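Local coordinates for single-stranded DNA-binding protein (Thermus aquaticus, PDB 2FXQ), which binds single-stranded DNA and is thought to recruit partner proteins to it during DNA replication, recombination and repair, at residues F9-L14 and G73-V78; A16-R21 and D68-G73; I29-L34 and Y53-L58; E79-Y84 and R100-D105. All coordinates share one frame; numbering follows the deposited sequence.

Contact 1: residues F9-L14 and G73-V78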
loop_
_atom_site.group_PDB
_atom_site.type_symbol
_atom_site.label_atom_id
_atom_site.label_comp_id
_atom_site.label_asym_id
_atom_site.label_seq_id
_atom_site.Cartn_x
_atom_site.Cartn_y
_atom_site.Cartn_z
ATOM N N PHE A 9 -3.195 4.264 -3.922
ATOM C CA PHE A 9 -1.755 4.544 -4.115
ATOM C C PHE A 9 -1.464 4.102 -5.502
ATOM O O PHE A 9 -1.833 2.969 -5.884
ATOM C CB PHE A 9 -0.902 3.684 -3.122
ATOM C CG PHE A 9 -1.378 3.772 -1.695
ATOM C CD1 PHE A 9 -0.769 4.638 -0.800
ATOM C CD2 PHE A 9 -2.486 3.005 -1.242
ATOM C CE1 PHE A 9 -1.272 4.794 0.529
ATOM C CE2 PHE A 9 -2.953 3.141 0.106
ATOM C CZ PHE A 9 -2.360 4.026 0.958
ATOM N N LEU A 10 -0.866 4.974 -6.328
ATOM C CA LEU A 10 -0.683 4.637 -7.733
ATOM C C LEU A 10 0.605 5.238 -8.140
ATOM O O LEU A 10 0.962 6.356 -7.671
ATOM C CB LEU A 10 -1.707 5.409 -8.596
ATOM C CG LEU A 10 -3.083 4.942 -8.841
ATOM C CD1 LEU A 10 -3.767 5.984 -9.790
ATOM C CD2 LEU A 10 -3.018 3.487 -9.395
ATOM N N ILE A 11 1.350 4.526 -8.947
ATOM C CA ILE A 11 2.348 5.219 -9.763
ATOM C C ILE A 11 1.963 4.891 -11.196
ATOM O O ILE A 11 1.790 3.715 -11.536
ATOM C CB ILE A 11 3.785 4.653 -9.486
ATOM C CG1 ILE A 11 4.194 4.954 -8.029
ATOM C CG2 ILE A 11 4.817 5.203 -10.566
ATOM C CD1 ILE A 11 5.541 4.214 -7.590
ATOM N N GLY A 12 1.901 5.901 -12.062
ATOM C CA GLY A 12 1.573 5.676 -13.473
ATOM C C GLY A 12 2.222 6.729 -14.320
ATOM O O GLY A 12 2.771 7.728 -13.805
ATOM N N THR A 13 2.131 6.557 -15.631
ATOM C CA THR A 13 2.737 7.492 -16.547
ATOM C C THR A 13 1.638 8.360 -17.153
ATOM O O THR A 13 0.557 7.844 -17.554
ATOM C CB THR A 13 3.343 6.667 -17.695
ATOM O OG1 THR A 13 4.365 5.859 -17.125
ATOM C CG2 THR A 13 4.032 7.558 -18.720
ATOM N N LEU A 14 1.921 9.652 -17.270
ATOM C CA LEU A 14 0.963 10.566 -17.891
ATOM C C LEU A 14 0.818 10.304 -19.417
ATOM O O LEU A 14 1.815 10.226 -20.190
ATOM C CB LEU A 14 1.376 12.020 -17.642
ATOM C CG LEU A 14 1.169 12.566 -16.210
ATOM C CD1 LEU A 14 1.946 13.879 -16.051
ATOM C CD2 LEU A 14 -0.355 12.873 -15.912
ATOM N N GLY A 73 4.219 11.472 -20.505
ATOM C CA GLY A 73 5.336 10.532 -20.425
ATOM C C GLY A 73 5.961 10.471 -19.028
ATOM O O GLY A 73 6.736 9.572 -18.729
ATOM N N GLN A 74 5.636 11.432 -18.172
ATOM C CA GLN A 74 6.268 11.511 -16.863
ATOM C C GLN A 74 5.582 10.557 -15.914
ATOM O O GLN A 74 4.347 10.464 -15.898
ATOM C CB GLN A 74 6.113 12.935 -16.262
ATOM C CG GLN A 74 6.966 13.140 -14.941
ATOM C CD GLN A 74 7.093 14.619 -14.565
ATOM O OE1 GLN A 74 6.463 15.476 -15.184
ATOM N NE2 GLN A 74 7.890 14.907 -13.523
ATOM N N LEU A 75 6.377 9.919 -15.084
ATOM C CA LEU A 75 5.885 9.064 -13.988
ATOM C C LEU A 75 5.460 9.938 -12.811
ATOM O O LEU A 75 6.177 10.892 -12.428
ATOM C CB LEU A 75 7.040 8.168 -13.534
ATOM C CG LEU A 75 6.896 6.727 -13.131
ATOM C CD1 LEU A 75 6.180 5.926 -14.233
ATOM C CD2 LEU A 75 8.344 6.160 -12.852
ATOM N N ILE A 76 4.335 9.559 -12.195
ATOM C CA ILE A 76 3.750 10.324 -11.102
ATOM C C ILE A 76 3.347 9.326 -10.007
ATOM O O ILE A 76 2.715 8.302 -10.270
ATOM C CB ILE A 76 2.482 11.115 -11.561
ATOM C CG1 ILE A 76 2.702 11.960 -12.839
ATOM C CG2 ILE A 76 1.921 11.939 -10.440
ATOM C CD1 ILE A 76 3.658 13.196 -12.680
ATOM N N PHE A 77 3.684 9.669 -8.777
ATOM C CA PHE A 77 3.191 8.935 -7.617
ATOM C C PHE A 77 2.004 9.708 -7.034
ATOM O O PHE A 77 2.036 10.925 -6.899
ATOM C CB PHE A 77 4.354 8.841 -6.565
ATOM C CG PHE A 77 3.920 8.303 -5.232
ATOM C CD1 PHE A 77 3.507 7.026 -5.140
ATOM C CD2 PHE A 77 3.939 9.087 -4.091
ATOM C CE1 PHE A 77 3.097 6.465 -3.882
ATOM C CE2 PHE A 77 3.559 8.560 -2.816
ATOM C CZ PHE A 77 3.158 7.243 -2.725
ATOM N N VAL A 78 0.907 9.008 -6.738
ATOM C CA VAL A 78 -0.324 9.648 -6.279
ATOM C C VAL A 78 -0.775 8.938 -5.015
ATOM O O VAL A 78 -0.717 7.713 -4.960
ATOM C CB VAL A 78 -1.458 9.373 -7.361
ATOM C CG1 VAL A 78 -2.760 9.972 -6.894
ATOM C CG2 VAL A 78 -1.015 9.907 -8.723
#
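The carbonyl O of Leu-14 accepts the backbone N-H of Gly-73 at 2.7 Å, while the N-H of Leu-14 is given to Gln-74 O, so both peptide groups of this residue are tied to the start of the partner segment. From there two antiparallel hydrogen-bonded pairs follow, Gly-12 with Ile-76 and Leu-10 with Val-78; in the second, Val-78 N lies 2.8 Å from Leu-10 O. Between them Ile-11 faces Phe-77 in a non-hydrogen-bonded pair. With CG1 anti to its carbonyl carbon (chi1 -65°), Ile-11 sets that atom at the edge of the Phe-77 ring, 3.6 Å from CD1, and sends CG2 the other way, to 3.6 Å from Leu-75 CG. An alanine here would probably leave a gap between the Phe-77 ring and Leu-75, freeing both to shift. On the opposite face, Leu-14 CG and CD1 rest on Ile-76 CG1, each at 3.8 Å, and Leu-32, Leu-34 and Leu-70 close round this pair. At the far end the Phe-9 ring meets Phe-9 of the second subunit. Such twisted antiparallel pairing, with one face turned to an apolar interior, is characteristic of the OB-fold barrel of SSB proteins.

Contact 2: residues A16-R21 and D68-G73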
loop_
_atom_site.group_PDB
_atom_site.type_symbol
_atom_site.label_atom_id
_atom_site.label_comp_id
_atom_site.label_asym_id
_atom_site.label_seq_id
_atom_site.Cartn_x
_atom_site.Cartn_y
_atom_site.Cartn_z
ATOM N N ALA A 16 -0.990 12.316 -21.392
ATOM C CA ALA A 16 -1.082 13.610 -22.056
ATOM C C ALA A 16 -0.514 14.637 -21.134
ATOM O O ALA A 16 -0.466 14.437 -19.917
ATOM C CB ALA A 16 -2.565 13.971 -22.420
ATOM N N ARG A 17 -0.105 15.782 -21.675
ATOM C CA ARG A 17 0.338 16.869 -20.810
ATOM C C ARG A 17 -0.851 17.458 -20.026
ATOM O O ARG A 17 -1.833 17.835 -20.665
ATOM C CB ARG A 17 0.987 17.960 -21.693
ATOM C CG ARG A 17 1.720 19.080 -20.943
ATOM C CD ARG A 17 2.165 20.237 -21.886
ATOM N NE ARG A 17 1.024 21.080 -22.282
ATOM C CZ ARG A 17 0.706 21.394 -23.534
ATOM N NH1 ARG A 17 1.484 20.981 -24.541
ATOM N NH2 ARG A 17 -0.373 22.163 -23.788
ATOM N N PRO A 18 -0.798 17.509 -18.680
ATOM C CA PRO A 18 -1.859 18.150 -17.892
ATOM C C PRO A 18 -1.870 19.659 -18.060
ATOM O O PRO A 18 -0.788 20.289 -17.875
ATOM C CB PRO A 18 -1.481 17.824 -16.433
ATOM C CG PRO A 18 -0.467 16.759 -16.475
ATOM C CD PRO A 18 0.241 16.915 -17.815
ATOM N N ASP A 19 -3.041 20.229 -18.391
ATOM C CA ASP A 19 -3.154 21.705 -18.361
ATOM C C ASP A 19 -4.221 22.164 -17.351
ATOM O O ASP A 19 -5.345 21.627 -17.319
ATOM C CB ASP A 19 -3.489 22.281 -19.726
ATOM C CG ASP A 19 -2.360 22.045 -20.766
ATOM O OD1 ASP A 19 -1.160 22.039 -20.392
ATOM O OD2 ASP A 19 -2.595 21.827 -21.968
ATOM N N MET A 20 -3.863 23.181 -16.580
ATOM C CA MET A 20 -4.761 23.630 -15.508
ATOM C C MET A 20 -6.063 24.168 -16.119
ATOM O O MET A 20 -6.051 24.759 -17.227
ATOM C CB MET A 20 -4.049 24.623 -14.574
ATOM C CG MET A 20 -4.217 24.280 -13.021
ATOM S SD MET A 20 -3.308 25.473 -12.027
ATOM C CE MET A 20 -4.404 26.753 -11.935
ATOM N N ARG A 21 -7.193 23.914 -15.448
ATOM C CA ARG A 21 -8.513 24.509 -15.792
ATOM C C ARG A 21 -9.071 25.106 -14.476
ATOM O O ARG A 21 -8.456 24.972 -13.407
ATOM C CB ARG A 21 -9.467 23.425 -16.294
ATOM C CG ARG A 21 -9.088 22.839 -17.650
ATOM C CD ARG A 21 -10.259 22.189 -18.399
ATOM N NE ARG A 21 -10.654 22.935 -19.608
ATOM C CZ ARG A 21 -11.739 22.677 -20.351
ATOM N NH1 ARG A 21 -12.570 21.692 -20.028
ATOM N NH2 ARG A 21 -11.997 23.408 -21.425
ATOM N N ASP A 68 1.874 23.878 -13.962
ATOM C CA ASP A 68 2.800 24.156 -15.068
ATOM C C ASP A 68 4.128 23.382 -15.072
ATOM O O ASP A 68 5.117 23.837 -15.661
ATOM C CB ASP A 68 3.064 25.648 -15.165
ATOM C CG ASP A 68 2.475 26.223 -16.419
ATOM O OD1 ASP A 68 1.317 26.697 -16.352
ATOM O OD2 ASP A 68 3.076 26.191 -17.522
ATOM N N LEU A 69 4.148 22.216 -14.427
ATOM C CA LEU A 69 5.386 21.513 -14.202
ATOM C C LEU A 69 5.400 20.115 -14.773
ATOM O O LEU A 69 6.502 19.497 -14.816
ATOM C CB LEU A 69 5.713 21.443 -12.711
ATOM C CG LEU A 69 6.003 22.828 -12.118
ATOM C CD1 LEU A 69 6.180 22.725 -10.600
ATOM C CD2 LEU A 69 7.256 23.466 -12.818
ATOM N N LEU A 70 4.237 19.593 -15.203
ATOM C CA LEU A 70 4.174 18.125 -15.572
ATOM C C LEU A 70 4.144 17.860 -17.087
ATOM O O LEU A 70 3.634 18.707 -17.833
ATOM C CB LEU A 70 2.964 17.425 -14.926
ATOM C CG LEU A 70 2.789 17.638 -13.432
ATOM C CD1 LEU A 70 1.502 16.960 -12.989
ATOM C CD2 LEU A 70 3.996 17.109 -12.750
ATOM N N GLU A 71 4.734 16.723 -17.502
ATOM C CA GLU A 71 4.870 16.358 -18.925
ATOM C C GLU A 71 4.221 15.044 -19.260
ATOM O O GLU A 71 4.219 14.123 -18.449
ATOM C CB GLU A 71 6.336 16.140 -19.306
ATOM C CG GLU A 71 7.259 17.342 -19.102
ATOM C CD GLU A 71 7.144 18.391 -20.195
ATOM O OE1 GLU A 71 7.952 19.346 -20.178
ATOM O OE2 GLU A 71 6.227 18.291 -21.049
ATOM N N LYS A 72 3.770 14.941 -20.501
ATOM C CA LYS A 72 3.313 13.670 -21.028
ATOM C C LYS A 72 4.465 12.717 -20.919
ATOM O O LYS A 72 5.601 13.111 -21.192
ATOM C CB LYS A 72 2.930 13.844 -22.514
ATOM C CG LYS A 72 2.655 12.518 -23.215
ATOM C CD LYS A 72 2.168 12.763 -24.643
ATOM C CE LYS A 72 1.868 11.373 -25.225
ATOM N NZ LYS A 72 1.100 11.524 -26.462
ATOM N N GLY A 73 4.219 11.472 -20.505
ATOM C CA GLY A 73 5.336 10.532 -20.425
ATOM C C GLY A 73 5.961 10.471 -19.028
ATOM O O GLY A 73 6.736 9.572 -18.729
HETATM O O HOH W 1 1.391 20.324 -15.213
HETATM O O HOH W 2 2.204 20.988 -18.218
HETATM O O HOH W 3 -1.233 24.403 -17.014
#
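Leu-70 meets Pro-18 where the two loops come together, its side chain crossing the proline ring at about a right angle. Its CB lies 3.8 Å from Pro-18 CG and slightly farther from Pro-18 CD. CG stands anti to the carbonyl carbon (chi1 -50°), and beyond it the branches part: CD1, continuing the chain outward, still lies 4.0 Å from Pro-18 CG and also touches Ile-104, while CD2 packs on Ile-76. These two buried side chains pack against the strands of the OB fold where the loop after strand 5-14 passes the loop that follows helix 61-66; Leu-32 lies against both. No direct hydrogen bond joins the segments. Instead, a water lies within hydrogen-bonding distance of both carbonyls, 3.1 Å from Pro-18 O and 2.7 Å from Leu-70 O, though it has more acceptors in reach than protons to give. A second water accepts from Leu-70 N, its contact to Pro-18 O at most weak. Lys-72 lays its CB 3.7 Å from Arg-17 N, and its extended chain leads away from the other loop. Arg-17 CG passes 3.7 Å from Leu-70 O before the chain bends at chi3, and NE and NH2 grip one carboxylate oxygen each of Asp-19.

Contact 3: residues I29-L34 and Y53-L58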
loop_
_atom_site.group_PDB
_atom_site.type_symbol
_atom_site.label_atom_id
_atom_site.label_comp_id
_atom_site.label_asym_id
_atom_site.label_seq_id
_atom_site.Cartn_x
_atom_site.Cartn_y
_atom_site.Cartn_z
ATOM N N ILE A 29 -8.181 23.256 -11.177
ATOM C CA ILE A 29 -8.433 21.828 -11.439
ATOM C C ILE A 29 -7.288 21.392 -12.338
ATOM O O ILE A 29 -7.065 22.020 -13.411
ATOM C CB ILE A 29 -9.761 21.636 -12.200
ATOM C CG1 ILE A 29 -10.940 22.023 -11.367
ATOM C CG2 ILE A 29 -10.046 20.144 -12.492
ATOM C CD1 ILE A 29 -12.192 22.257 -12.263
ATOM N N LEU A 30 -6.585 20.330 -11.928
ATOM C CA LEU A 30 -5.551 19.736 -12.777
ATOM C C LEU A 30 -5.882 18.250 -12.913
ATOM O O LEU A 30 -5.807 17.513 -11.950
ATOM C CB LEU A 30 -4.163 19.917 -12.167
ATOM C CG LEU A 30 -2.985 19.549 -13.134
ATOM C CD1 LEU A 30 -2.948 20.557 -14.331
ATOM C CD2 LEU A 30 -1.666 19.594 -12.389
ATOM N N ASP A 31 -6.360 17.854 -14.089
ATOM C CA ASP A 31 -6.726 16.467 -14.328
ATOM C C ASP A 31 -5.571 15.741 -14.977
ATOM O O ASP A 31 -5.080 16.204 -15.997
ATOM C CB ASP A 31 -7.940 16.404 -15.234
ATOM C CG ASP A 31 -9.231 16.666 -14.505
ATOM O OD1 ASP A 31 -9.350 16.381 -13.296
ATOM O OD2 ASP A 31 -10.213 17.157 -15.075
ATOM N N LEU A 32 -5.127 14.617 -14.396
ATOM C CA LEU A 32 -4.042 13.819 -14.975
ATOM C C LEU A 32 -4.614 12.552 -15.533
ATOM O O LEU A 32 -5.463 11.924 -14.873
ATOM C CB LEU A 32 -3.089 13.374 -13.867
ATOM C CG LEU A 32 -2.545 14.404 -12.863
ATOM C CD1 LEU A 32 -1.505 13.822 -12.008
ATOM C CD2 LEU A 32 -2.002 15.640 -13.523
ATOM N N ASN A 33 -4.150 12.129 -16.706
ATOM C CA ASN A 33 -4.570 10.850 -17.202
ATOM C C ASN A 33 -3.359 9.914 -17.063
ATOM O O ASN A 33 -2.301 10.153 -17.689
ATOM C CB ASN A 33 -5.098 10.942 -18.646
ATOM C CG ASN A 33 -6.434 11.676 -18.711
ATOM O OD1 ASN A 33 -7.433 11.176 -18.194
ATOM N ND2 ASN A 33 -6.457 12.849 -19.330
ATOM N N LEU A 34 -3.488 8.936 -16.166
ATOM C CA LEU A 34 -2.349 8.007 -15.874
ATOM C C LEU A 34 -2.570 6.622 -16.449
ATOM O O LEU A 34 -3.723 6.170 -16.604
ATOM C CB LEU A 34 -2.070 7.839 -14.370
ATOM C CG LEU A 34 -1.600 9.106 -13.649
ATOM C CD1 LEU A 34 -1.395 8.710 -12.204
ATOM C CD2 LEU A 34 -0.285 9.715 -14.225
ATOM N N TYR A 53 -5.921 2.578 -17.226
ATOM C CA TYR A 53 -5.909 3.987 -17.516
ATOM C C TYR A 53 -6.832 4.562 -16.482
ATOM O O TYR A 53 -7.994 4.141 -16.368
ATOM C CB TYR A 53 -6.510 4.322 -18.932
ATOM C CG TYR A 53 -5.709 3.669 -20.010
ATOM C CD1 TYR A 53 -6.001 2.356 -20.441
ATOM C CD2 TYR A 53 -4.597 4.321 -20.556
ATOM C CE1 TYR A 53 -5.208 1.720 -21.427
ATOM C CE2 TYR A 53 -3.791 3.679 -21.557
ATOM C CZ TYR A 53 -4.113 2.392 -21.981
ATOM O OH TYR A 53 -3.304 1.794 -22.952
ATOM N N HIS A 54 -6.367 5.564 -15.752
ATOM C CA HIS A 54 -7.242 6.168 -14.766
ATOM C C HIS A 54 -7.046 7.640 -14.697
ATOM O O HIS A 54 -5.900 8.119 -14.788
ATOM C CB HIS A 54 -6.950 5.607 -13.376
ATOM C CG HIS A 54 -7.180 4.134 -13.279
ATOM N ND1 HIS A 54 -8.387 3.563 -13.622
ATOM C CD2 HIS A 54 -6.383 3.130 -12.857
ATOM C CE1 HIS A 54 -8.324 2.262 -13.418
ATOM N NE2 HIS A 54 -7.103 1.965 -13.002
ATOM N N ARG A 55 -8.140 8.325 -14.413
ATOM C CA ARG A 55 -8.113 9.759 -14.229
ATOM C C ARG A 55 -7.804 10.105 -12.789
ATOM O O ARG A 55 -8.316 9.478 -11.859
ATOM C CB ARG A 55 -9.447 10.372 -14.613
ATOM C CG ARG A 55 -9.487 11.893 -14.326
ATOM C CD ARG A 55 -8.980 12.766 -15.471
ATOM N NE ARG A 55 -10.104 13.417 -16.145
ATOM C CZ ARG A 55 -10.316 13.411 -17.452
ATOM N NH1 ARG A 55 -9.487 12.787 -18.275
ATOM N NH2 ARG A 55 -11.374 14.039 -17.949
ATOM N N VAL A 56 -6.922 11.069 -12.603
ATOM C CA VAL A 56 -6.600 11.555 -11.270
ATOM C C VAL A 56 -6.868 13.060 -11.287
ATOM O O VAL A 56 -6.251 13.801 -12.093
ATOM C CB VAL A 56 -5.129 11.277 -10.907
ATOM C CG1 VAL A 56 -4.731 11.925 -9.538
ATOM C CG2 VAL A 56 -4.907 9.738 -10.790
ATOM N N ARG A 57 -7.680 13.509 -10.345
ATOM C CA ARG A 57 -7.966 14.942 -10.268
ATOM C C ARG A 57 -7.285 15.598 -9.060
ATOM O O ARG A 57 -7.488 15.140 -7.915
ATOM C CB ARG A 57 -9.473 15.123 -10.114
ATOM C CG ARG A 57 -9.886 16.593 -9.929
ATOM C CD ARG A 57 -11.369 16.785 -10.233
ATOM N NE ARG A 57 -11.545 16.816 -11.696
ATOM C CZ ARG A 57 -12.694 17.128 -12.296
ATOM N NH1 ARG A 57 -13.776 17.372 -11.576
ATOM N NH2 ARG A 57 -12.767 17.190 -13.604
ATOM N N LEU A 58 -6.523 16.675 -9.331
ATOM C CA LEU A 58 -6.069 17.593 -8.283
ATOM C C LEU A 58 -6.921 18.789 -8.274
ATOM O O LEU A 58 -7.235 19.387 -9.352
ATOM C CB LEU A 58 -4.610 18.051 -8.554
ATOM C CG LEU A 58 -3.481 16.999 -8.430
ATOM C CD1 LEU A 58 -3.721 15.713 -9.228
ATOM C CD2 LEU A 58 -2.143 17.640 -8.860
#
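CG of Arg-57 stands anti to the backbone N (chi1 176°) and the chain bends at chi3 (-78°), which lays the guanidinium alongside Asp-31, the residue it faces in a non-hydrogen-bonded pair. The grip is side-on: NE meets Asp-31 OD1 at 2.8 Å and NH2 meets OD2 at 2.9 Å, both on syn lone pairs, with the two flat groups only 13° apart. Ile-29 CG2 lies over one face of this guanidinium. Arg-55, bent at chi2 and chi3, gives NH1 to Asn-33 OD1 at 2.6 Å, in its own plane; its NE is a long, purely electrostatic partner of Asp-31 OD2, completing a salt-bridge network. The strands form an antiparallel hairpin of the OB fold, polar on this face and apolar on the other. There Leu-58 CD1 lies 4.0 Å from Leu-32 CD1, and Leu-34 CD1 lies 3.9 Å from Val-56 CG2. Leu-30 and Leu-58 run side by side beneath Ala-63 and Trp-66 of helix 61-66, while Val-56 also packs on Ala-101 and Leu-10.

Contact 4: residues E79-Y84 and R100-D105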
loop_
_atom_site.group_PDB
_atom_site.type_symbol
_atom_site.label_atom_id
_atom_site.label_comp_id
_atom_site.label_asym_id
_atom_site.label_seq_id
_atom_site.Cartn_x
_atom_site.Cartn_y
_atom_site.Cartn_z
ATOM N N GLU A 79 -1.199 9.684 -4.008
ATOM C CA GLU A 79 -2.056 9.114 -2.980
ATOM C C GLU A 79 -3.370 9.877 -2.939
ATOM O O GLU A 79 -3.407 11.108 -3.066
ATOM C CB GLU A 79 -1.389 9.184 -1.577
ATOM C CG GLU A 79 -0.131 8.306 -1.484
ATOM C CD GLU A 79 0.378 8.099 -0.051
ATOM O OE1 GLU A 79 1.362 7.307 0.140
ATOM O OE2 GLU A 79 -0.272 8.627 0.871
ATOM N N GLY A 80 -4.464 9.150 -2.783
ATOM C CA GLY A 80 -5.738 9.847 -2.789
ATOM C C GLY A 80 -6.844 8.925 -2.359
ATOM O O GLY A 80 -6.613 7.987 -1.576
ATOM N N ARG A 81 -8.029 9.211 -2.868
ATOM C CA ARG A 81 -9.230 8.460 -2.506
ATOM C C ARG A 81 -10.068 8.287 -3.784
ATOM O O ARG A 81 -9.966 9.072 -4.727
ATOM C CB ARG A 81 -9.988 9.164 -1.349
ATOM C CG ARG A 81 -10.504 10.575 -1.677
ATOM C CD ARG A 81 -11.212 11.230 -0.470
ATOM N NE ARG A 81 -11.946 12.440 -0.845
ATOM C CZ ARG A 81 -11.421 13.668 -0.961
ATOM N NH1 ARG A 81 -10.127 13.874 -0.756
ATOM N NH2 ARG A 81 -12.200 14.688 -1.318
ATOM N N LEU A 82 -10.948 7.292 -3.797
ATOM C CA LEU A 82 -11.884 7.117 -4.891
ATOM C C LEU A 82 -13.096 7.983 -4.745
ATOM O O LEU A 82 -13.656 8.112 -3.656
ATOM C CB LEU A 82 -12.354 5.676 -4.987
ATOM C CG LEU A 82 -11.220 4.763 -5.308
ATOM C CD1 LEU A 82 -11.801 3.363 -5.194
ATOM C CD2 LEU A 82 -10.680 4.987 -6.740
ATOM N N GLU A 83 -13.522 8.552 -5.870
ATOM C CA GLU A 83 -14.763 9.352 -5.895
ATOM C C GLU A 83 -15.446 9.294 -7.274
ATOM O O GLU A 83 -14.897 8.768 -8.232
ATOM C CB GLU A 83 -14.425 10.789 -5.518
ATOM C CG GLU A 83 -13.964 11.638 -6.682
ATOM C CD GLU A 83 -13.590 13.069 -6.309
ATOM O OE1 GLU A 83 -13.021 13.747 -7.199
ATOM O OE2 GLU A 83 -13.841 13.507 -5.149
ATOM N N TYR A 84 -16.638 9.866 -7.371
ATOM C CA TYR A 84 -17.297 10.044 -8.669
ATOM C C TYR A 84 -17.129 11.435 -9.270
ATOM O O TYR A 84 -17.057 12.431 -8.549
ATOM C CB TYR A 84 -18.764 9.677 -8.568
ATOM C CG TYR A 84 -18.961 8.231 -8.246
ATOM C CD1 TYR A 84 -19.079 7.808 -6.924
ATOM C CD2 TYR A 84 -19.030 7.272 -9.261
ATOM C CE1 TYR A 84 -19.266 6.473 -6.615
ATOM C CE2 TYR A 84 -19.216 5.923 -8.962
ATOM C CZ TYR A 84 -19.329 5.534 -7.634
ATOM O OH TYR A 84 -19.505 4.212 -7.320
ATOM N N ARG A 100 -9.387 11.105 -6.506
ATOM C CA ARG A 100 -9.126 12.487 -6.087
ATOM C C ARG A 100 -7.793 12.445 -5.346
ATOM O O ARG A 100 -7.684 11.786 -4.295
ATOM C CB ARG A 100 -10.252 12.972 -5.152
ATOM C CG ARG A 100 -9.865 14.264 -4.410
ATOM C CD ARG A 100 -10.048 15.563 -5.178
ATOM N NE ARG A 100 -10.699 16.543 -4.288
ATOM C CZ ARG A 100 -12.022 16.713 -4.179
ATOM N NH1 ARG A 100 -12.878 16.019 -4.947
ATOM N NH2 ARG A 100 -12.486 17.618 -3.327
ATOM N N ALA A 101 -6.773 13.138 -5.864
ATOM C CA ALA A 101 -5.470 13.098 -5.231
ATOM C C ALA A 101 -5.502 13.970 -3.977
ATOM O O ALA A 101 -5.993 15.120 -3.974
ATOM C CB ALA A 101 -4.363 13.574 -6.169
ATOM N N GLU A 102 -4.903 13.403 -2.935
ATOM C CA GLU A 102 -4.565 14.095 -1.702
ATOM C C GLU A 102 -3.269 14.850 -2.004
ATOM O O GLU A 102 -3.145 16.060 -1.705
ATOM C CB GLU A 102 -4.418 13.079 -0.544
ATOM C CG GLU A 102 -5.574 13.094 0.481
ATOM C CD GLU A 102 -6.903 12.421 0.024
ATOM O OE1 GLU A 102 -7.738 13.119 -0.631
ATOM O OE2 GLU A 102 -7.150 11.200 0.329
ATOM N N PHE A 103 -2.323 14.196 -2.672
ATOM C CA PHE A 103 -1.114 14.919 -3.161
ATOM C C PHE A 103 -0.507 14.043 -4.225
ATOM O O PHE A 103 -0.856 12.849 -4.345
ATOM C CB PHE A 103 -0.041 15.128 -2.063
ATOM C CG PHE A 103 0.504 13.829 -1.487
ATOM C CD1 PHE A 103 1.630 13.228 -2.037
ATOM C CD2 PHE A 103 -0.107 13.233 -0.404
ATOM C CE1 PHE A 103 2.079 12.040 -1.568
ATOM C CE2 PHE A 103 0.392 12.070 0.144
ATOM C CZ PHE A 103 1.459 11.459 -0.447
ATOM N N ILE A 104 0.394 14.633 -5.000
ATOM C CA ILE A 104 1.199 13.846 -5.930
ATOM C C ILE A 104 2.675 14.188 -5.730
ATOM O O ILE A 104 2.999 15.230 -5.140
ATOM C CB ILE A 104 0.791 14.106 -7.431
ATOM C CG1 ILE A 104 1.135 15.570 -7.846
ATOM C CG2 ILE A 104 -0.700 13.755 -7.664
ATOM C CD1 ILE A 104 1.120 15.746 -9.312
ATOM N N ASP A 105 3.553 13.308 -6.227
ATOM C CA ASP A 105 5.001 13.604 -6.287
ATOM C C ASP A 105 5.437 13.118 -7.642
ATOM O O ASP A 105 5.494 11.909 -7.901
ATOM C CB ASP A 105 5.743 12.813 -5.199
ATOM C CG ASP A 105 5.510 13.357 -3.800
ATOM O OD1 ASP A 105 4.986 12.604 -2.945
ATOM O OD2 ASP A 105 5.857 14.506 -3.447
#
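Glu-79 O accepts two backbone N-H groups, from Glu-102 at 2.7 Å and from Phe-103 at 3.3 Å, the mark of a classic beta bulge, which shifts the antiparallel register by one residue before Gly-80. At Gly-80 the strands draw so close that a CB would clash with Arg-100 O and Ala-101 CA. Glu-79 runs beside the Phe-103 ring, its CD 3.6 Å from CZ, and sends OE2 to Gln-7 of the second subunit. Arg-81 reaches across with CG wedged between backbone N and carbonyl carbon (chi1 62°) and an extended chain, bringing NH1 to Glu-102 OE1 in a salt bridge whose hydrogen bond is bent and weak. Its NH2 sits 3.5 Å above the centre of the Arg-100 guanidinium, a close approach of like charges, the two planes 56° apart; the repulsion is probably eased by Glu-102 and by Glu-83, whose OE2 lies 2.7 Å from Arg-100 NH1. An alanine in place of Arg-81 would probably leave Glu-102 without its mate and let the Arg-100 guanidinium turn more freely. Glu-83 OE1 accepts a hydrogen bond from Gln-98 NE2. The chain turns a corner at Glu-102, beside the bulge: before it, Ala-101 packs on strand 47-59, and after it Ile-104 packs on Trp-66 of helix 61-66.

Overall arrangement
From the N terminus, strand 5-14 opens contact 1, which closes only when the chain returns as strand 75-84. Contact 2 nests inside that loop, joining the turn after strand 5-14 to the one before strand 75-84, and meets contact 1 at the shared Gly-73. Contact 3, the hairpin of strands 28-41 and 47-59, nests inside contact 2. Contact 4 follows in series, bringing strands 97-101 and 103-106 back to strand 75-84. None cross. Val-78 packs on Leu-34 between contacts 1 and 3, whereas Arg-57 O probably accepts a hydrogen bond from Ala-101 N between 3 and 4, completing the circuit round the barrel. Contacts 1 and 4 also touch the second subunit.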